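Local atomic coordinates of uncharacterized protein Rv2277c (PDB entry 5VUG), a protein that is uncharacterised but folds as a TIM-barrel glycerophosphodiester phosphodiesterase domain and probably hydrolyses phosphoric diesters. Residues N26-L29 with A30-A34; V55-P59 with S60-T64. All coordinates share one frame; numbering follows the deposited sequence.

Interaction 1 (N26-L29 with A30-A34); sequences NTVL and AITNA
T27 sits at the N-cap of helix 28-36, and its hydroxyl closes the first turn: A30 N donates to T27 OG1 at 3.2 Å. Rotation about the first side-chain bond (chi1 63°) tucks OG1 between the backbone N and the carbonyl carbon of its own residue, where it faces the amide of A30. The A30 methyl lies just beyond, with A30 CB 3.6 Å from T27 OG1. The same hydroxyl is also hydrogen-bonded to P24 O, so the cap is tied back to the loop that leads into the helix. I31 N then bonds to T27 O at 3.0 Å, and I31 CG1, turned away from its own carbonyl carbon (chi1 -68°), passes 3.3 Å from that oxygen. One residue further along, T32 N bonds to V28 O at 2.8 Å. T32 OG1 lies 3.1 Å from V28 O as well, while V28 CG1 reaches obliquely across to within 3.9 Å of T32 OG1. L29 and N33 run side by side, with N33 N bonded to L29 O. The chemistry implies that T27 serves the helix start twice: its OG1 satisfies the A30 amide, while its carbonyl opens the backbone ladder through I31 N.

Interaction 2 (V55-P59 with S60-T64); sequences VLYRP and SDLAT
Y57 lies between L62 and P59, with its hydroxyl reaching past both to the backbone of D61. L62 CD2 stands over one face of the ring, 4.1 Å from the centroid of the Y57 ring and only 8° off the normal, a CH-pi contact. On the opposite face P59 CD is 3.4 Å above the Y57 ring plane, displaced toward the rim. With CG anti to the backbone N (chi1 -166°), the ring extends across the turn, and Y57 OH donates to D61 O at 2.7 Å; that oxygen lies at the ring edge, in plane. D61 O also accepts from T64 N, and the two donors come from opposite faces of its carbonyl plane. Y57 OH has a further hydrogen-bond partner in L65 N, so the hydroxyl gives one bond and receives another. The P59 ring and T64 cross at an angle, P59 CB 3.7 Å from T64 CB, while P59 CG covers one face of the R58 guanidinium, which forms a salt bridge to E25. D61 OD1 takes A63 N at 2.9 Å, on the anti side of the carboxylate, and is hydrogen-bonded to G70 N too. This D61-A63 arrangement is an Asx turn, set in the loop that follows strand 54-56 and precedes helix 77-80.

Interactions 1 and 2 come one after the other along the chain, with centres about 16 Å apart, yet they touch directly. N26 O lies 3.6 Å from L56 CB, N26 ND2 is 3.8 Å from R58 CB, and I31 CD1 meets L56 CD1 at 4.0 Å. Strand 41-48 links them: it follows helix 28-36 in the beta-alpha-beta unit and pairs antiparallel with strand 54-56, and T45 N bonds to N26 OD1 while L44 touches N26, I31 and L56. A bound calcium ion lies about 14 Å from the I31 side chain of interaction 1. A bound glycerol lies about 6 Å from the R58 side chain of interaction 2.

Interaction 1 (N26-L29 with A30-A34)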
loop_
_atom_site.group_PDB
_atom_site.type_symbol
_atom_site.label_atom_id
_atom_site.label_comp_id
_atom_site.label_asym_id
_atom_site.label_seq_id
_atom_site.Cartn_x
_atom_site.Cartn_y
_atom_site.Cartn_z
ATOM N N ASN A 26 7.589 -2.344 -31.588
ATOM C CA ASN A 26 6.354 -2.707 -32.273
ATOM C C ASN A 26 6.460 -2.606 -33.802
ATOM O O ASN A 26 5.488 -2.272 -34.483
ATOM C CB ASN A 26 5.163 -1.912 -31.729
ATOM C CG ASN A 26 4.715 -2.400 -30.363
ATOM O OD1 ASN A 26 4.595 -3.613 -30.134
ATOM N ND2 ASN A 26 4.452 -1.459 -29.444
ATOM N N THR A 27 7.634 -2.930 -34.355
ATOM C CA THR A 27 7.822 -3.014 -35.803
ATOM C C THR A 27 8.260 -4.422 -36.191
ATOM O O THR A 27 8.771 -5.178 -35.366
ATOM C CB THR A 27 8.864 -2.006 -36.325
ATOM O OG1 THR A 27 10.146 -2.304 -35.755
ATOM C CG2 THR A 27 8.443 -0.573 -35.977
ATOM N N VAL A 28 8.060 -4.768 -37.467
ATOM C CA VAL A 28 8.520 -6.070 -37.960
ATOM C C VAL A 28 10.041 -6.186 -37.868
ATOM O O VAL A 28 10.570 -7.246 -37.509
ATOM C CB VAL A 28 7.974 -6.363 -39.371
ATOM C CG1 VAL A 28 8.659 -7.607 -39.980
ATOM C CG2 VAL A 28 6.450 -6.543 -39.308
ATOM N N LEU A 29 10.768 -5.095 -38.146
ATOM C CA LEU A 29 12.221 -5.125 -37.970
ATOM C C LEU A 29 12.588 -5.553 -36.553
ATOM O O LEU A 29 13.435 -6.434 -36.355
ATOM C CB LEU A 29 12.857 -3.771 -38.320
ATOM C CG LEU A 29 14.387 -3.718 -38.150
ATOM C CD1 LEU A 29 15.056 -4.672 -39.116
ATOM C CD2 LEU A 29 14.952 -2.308 -38.333
ATOM N N ALA A 30 11.931 -4.963 -35.550
ATOM C CA ALA A 30 12.226 -5.331 -34.171
ATOM C C ALA A 30 11.849 -6.780 -33.882
ATOM O O ALA A 30 12.613 -7.505 -33.234
ATOM C CB ALA A 30 11.508 -4.390 -33.205
ATOM N N ILE A 31 10.669 -7.213 -34.344
ATOM C CA ILE A 31 10.224 -8.591 -34.123
ATOM C C ILE A 31 11.231 -9.572 -34.703
ATOM O O ILE A 31 11.629 -10.543 -34.045
ATOM C CB ILE A 31 8.826 -8.815 -34.726
ATOM C CG1 ILE A 31 7.762 -8.020 -33.960
ATOM C CG2 ILE A 31 8.476 -10.323 -34.722
ATOM C CD1 ILE A 31 6.431 -7.894 -34.699
ATOM N N THR A 32 11.644 -9.345 -35.956
ATOM C CA THR A 32 12.565 -10.272 -36.609
ATOM C C THR A 32 13.887 -10.339 -35.855
ATOM O O THR A 32 14.456 -11.425 -35.660
ATOM C CB THR A 32 12.803 -9.831 -38.057
ATOM O OG1 THR A 32 11.568 -9.884 -38.784
ATOM C CG2 THR A 32 13.819 -10.739 -38.745
ATOM N N ASN A 33 14.388 -9.182 -35.424
ATOM C CA ASN A 33 15.644 -9.164 -34.689
ATOM C C ASN A 33 15.502 -9.818 -33.325
ATOM O O ASN A 33 16.437 -10.479 -32.864
ATOM C CB ASN A 33 16.173 -7.738 -34.584
ATOM C CG ASN A 33 16.936 -7.315 -35.825
ATOM O OD1 ASN A 33 16.424 -6.595 -36.680
ATOM N ND2 ASN A 33 18.168 -7.766 -35.927
ATOM N N ALA A 34 14.337 -9.667 -32.679
ATOM C CA ALA A 34 14.119 -10.296 -31.381
ATOM C C ALA A 34 14.113 -11.818 -31.498
ATOM O O ALA A 34 14.733 -12.508 -30.677
ATOM C CB ALA A 34 12.812 -9.786 -30.762
#

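Interaction 2 (V55-P59 with S60-T64)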
loop_
_atom_site.group_PDB
_atom_site.type_symbol
_atom_site.label_atom_id
_atom_site.label_comp_id
_atom_site.label_asym_id
_atom_site.label_seq_id
_atom_site.Cartn_x
_atom_site.Cartn_y
_atom_site.Cartn_z
ATOM N N VAL A 55 -3.434 -3.094 -35.548
ATOM C CA VAL A 55 -2.061 -2.709 -35.868
ATOM C C VAL A 55 -1.272 -2.654 -34.560
ATOM O O VAL A 55 -1.839 -2.653 -33.465
ATOM C CB VAL A 55 -1.978 -1.352 -36.618
ATOM C CG1 VAL A 55 -2.738 -1.407 -37.948
ATOM C CG2 VAL A 55 -2.494 -0.199 -35.744
ATOM N N LEU A 56 0.054 -2.621 -34.674
ATOM C CA LEU A 56 0.918 -2.540 -33.496
ATOM C C LEU A 56 1.295 -1.084 -33.254
ATOM O O LEU A 56 1.911 -0.448 -34.114
ATOM C CB LEU A 56 2.186 -3.381 -33.653
ATOM C CG LEU A 56 2.016 -4.873 -33.935
ATOM C CD1 LEU A 56 3.355 -5.572 -33.724
ATOM C CD2 LEU A 56 0.925 -5.491 -33.038
ATOM N N TYR A 57 0.917 -0.561 -32.087
ATOM C CA TYR A 57 1.257 0.804 -31.701
ATOM C C TYR A 57 0.932 0.973 -30.224
ATOM O O TYR A 57 -0.146 0.570 -29.777
ATOM C CB TYR A 57 0.528 1.860 -32.556
ATOM C CG TYR A 57 1.145 3.221 -32.366
ATOM C CD1 TYR A 57 2.411 3.505 -32.879
ATOM C CD2 TYR A 57 0.497 4.207 -31.634
ATOM C CE1 TYR A 57 2.999 4.741 -32.692
ATOM C CE2 TYR A 57 1.089 5.451 -31.436
ATOM C CZ TYR A 57 2.348 5.700 -31.966
ATOM O OH TYR A 57 2.989 6.903 -31.781
ATOM N N ARG A 58 1.872 1.516 -29.454
ATOM C CA ARG A 58 1.700 1.641 -28.003
ATOM C C ARG A 58 1.178 3.008 -27.540
ATOM O O ARG A 58 0.233 3.059 -26.739
ATOM C CB ARG A 58 2.983 1.227 -27.270
ATOM C CG ARG A 58 2.982 1.429 -25.766
ATOM C CD ARG A 58 3.671 2.703 -25.323
ATOM N NE ARG A 58 5.013 2.901 -25.882
ATOM C CZ ARG A 58 5.707 4.022 -25.687
ATOM N NH1 ARG A 58 5.180 4.992 -24.951
ATOM N NH2 ARG A 58 6.907 4.183 -26.220
ATOM N N PRO A 59 1.752 4.130 -27.979
ATOM C CA PRO A 59 1.318 5.426 -27.437
ATOM C C PRO A 59 -0.116 5.774 -27.819
ATOM O O PRO A 59 -0.708 5.220 -28.748
ATOM C CB PRO A 59 2.306 6.418 -28.060
ATOM C CG PRO A 59 3.519 5.602 -28.353
ATOM C CD PRO A 59 2.966 4.273 -28.803
ATOM N N SER A 60 -0.679 6.737 -27.088
ATOM C CA SER A 60 -2.035 7.166 -27.416
ATOM C C SER A 60 -2.074 8.001 -28.696
ATOM O O SER A 60 -3.089 7.996 -29.404
ATOM C CB SER A 60 -2.664 7.904 -26.238
ATOM O OG SER A 60 -1.873 9.014 -25.865
ATOM N N ASP A 61 -0.988 8.702 -29.026
ATOM C CA ASP A 61 -0.941 9.526 -30.228
ATOM C C ASP A 61 0.183 9.078 -31.153
ATOM O O ASP A 61 1.283 8.732 -30.704
ATOM C CB ASP A 61 -0.801 11.022 -29.921
ATOM C CG ASP A 61 -1.235 11.895 -31.091
ATOM O OD1 ASP A 61 -0.398 12.186 -31.989
ATOM O OD2 ASP A 61 -2.428 12.273 -31.122
ATOM N N LEU A 62 -0.112 9.112 -32.452
ATOM C CA LEU A 62 0.857 8.749 -33.478
ATOM C C LEU A 62 2.094 9.645 -33.473
ATOM O O LEU A 62 3.151 9.224 -33.959
ATOM C CB LEU A 62 0.171 8.758 -34.851
ATOM C CG LEU A 62 -0.836 7.617 -35.053
ATOM C CD1 LEU A 62 -1.776 7.930 -36.197
ATOM C CD2 LEU A 62 -0.093 6.321 -35.328
ATOM N N ALA A 63 1.995 10.873 -32.961
ATOM C CA ALA A 63 3.154 11.754 -32.995
ATOM C C ALA A 63 4.297 11.265 -32.112
ATOM O O ALA A 63 5.450 11.649 -32.340
ATOM C CB ALA A 63 2.760 13.179 -32.595
ATOM N N THR A 64 4.014 10.433 -31.111
ATOM C CA THR A 64 5.065 10.042 -30.178
ATOM C C THR A 64 6.178 9.277 -30.883
ATOM O O THR A 64 7.363 9.485 -30.595
ATOM C CB THR A 64 4.464 9.237 -29.023
ATOM O OG1 THR A 64 3.515 10.059 -28.331
ATOM C CG2 THR A 64 5.549 8.791 -28.047
#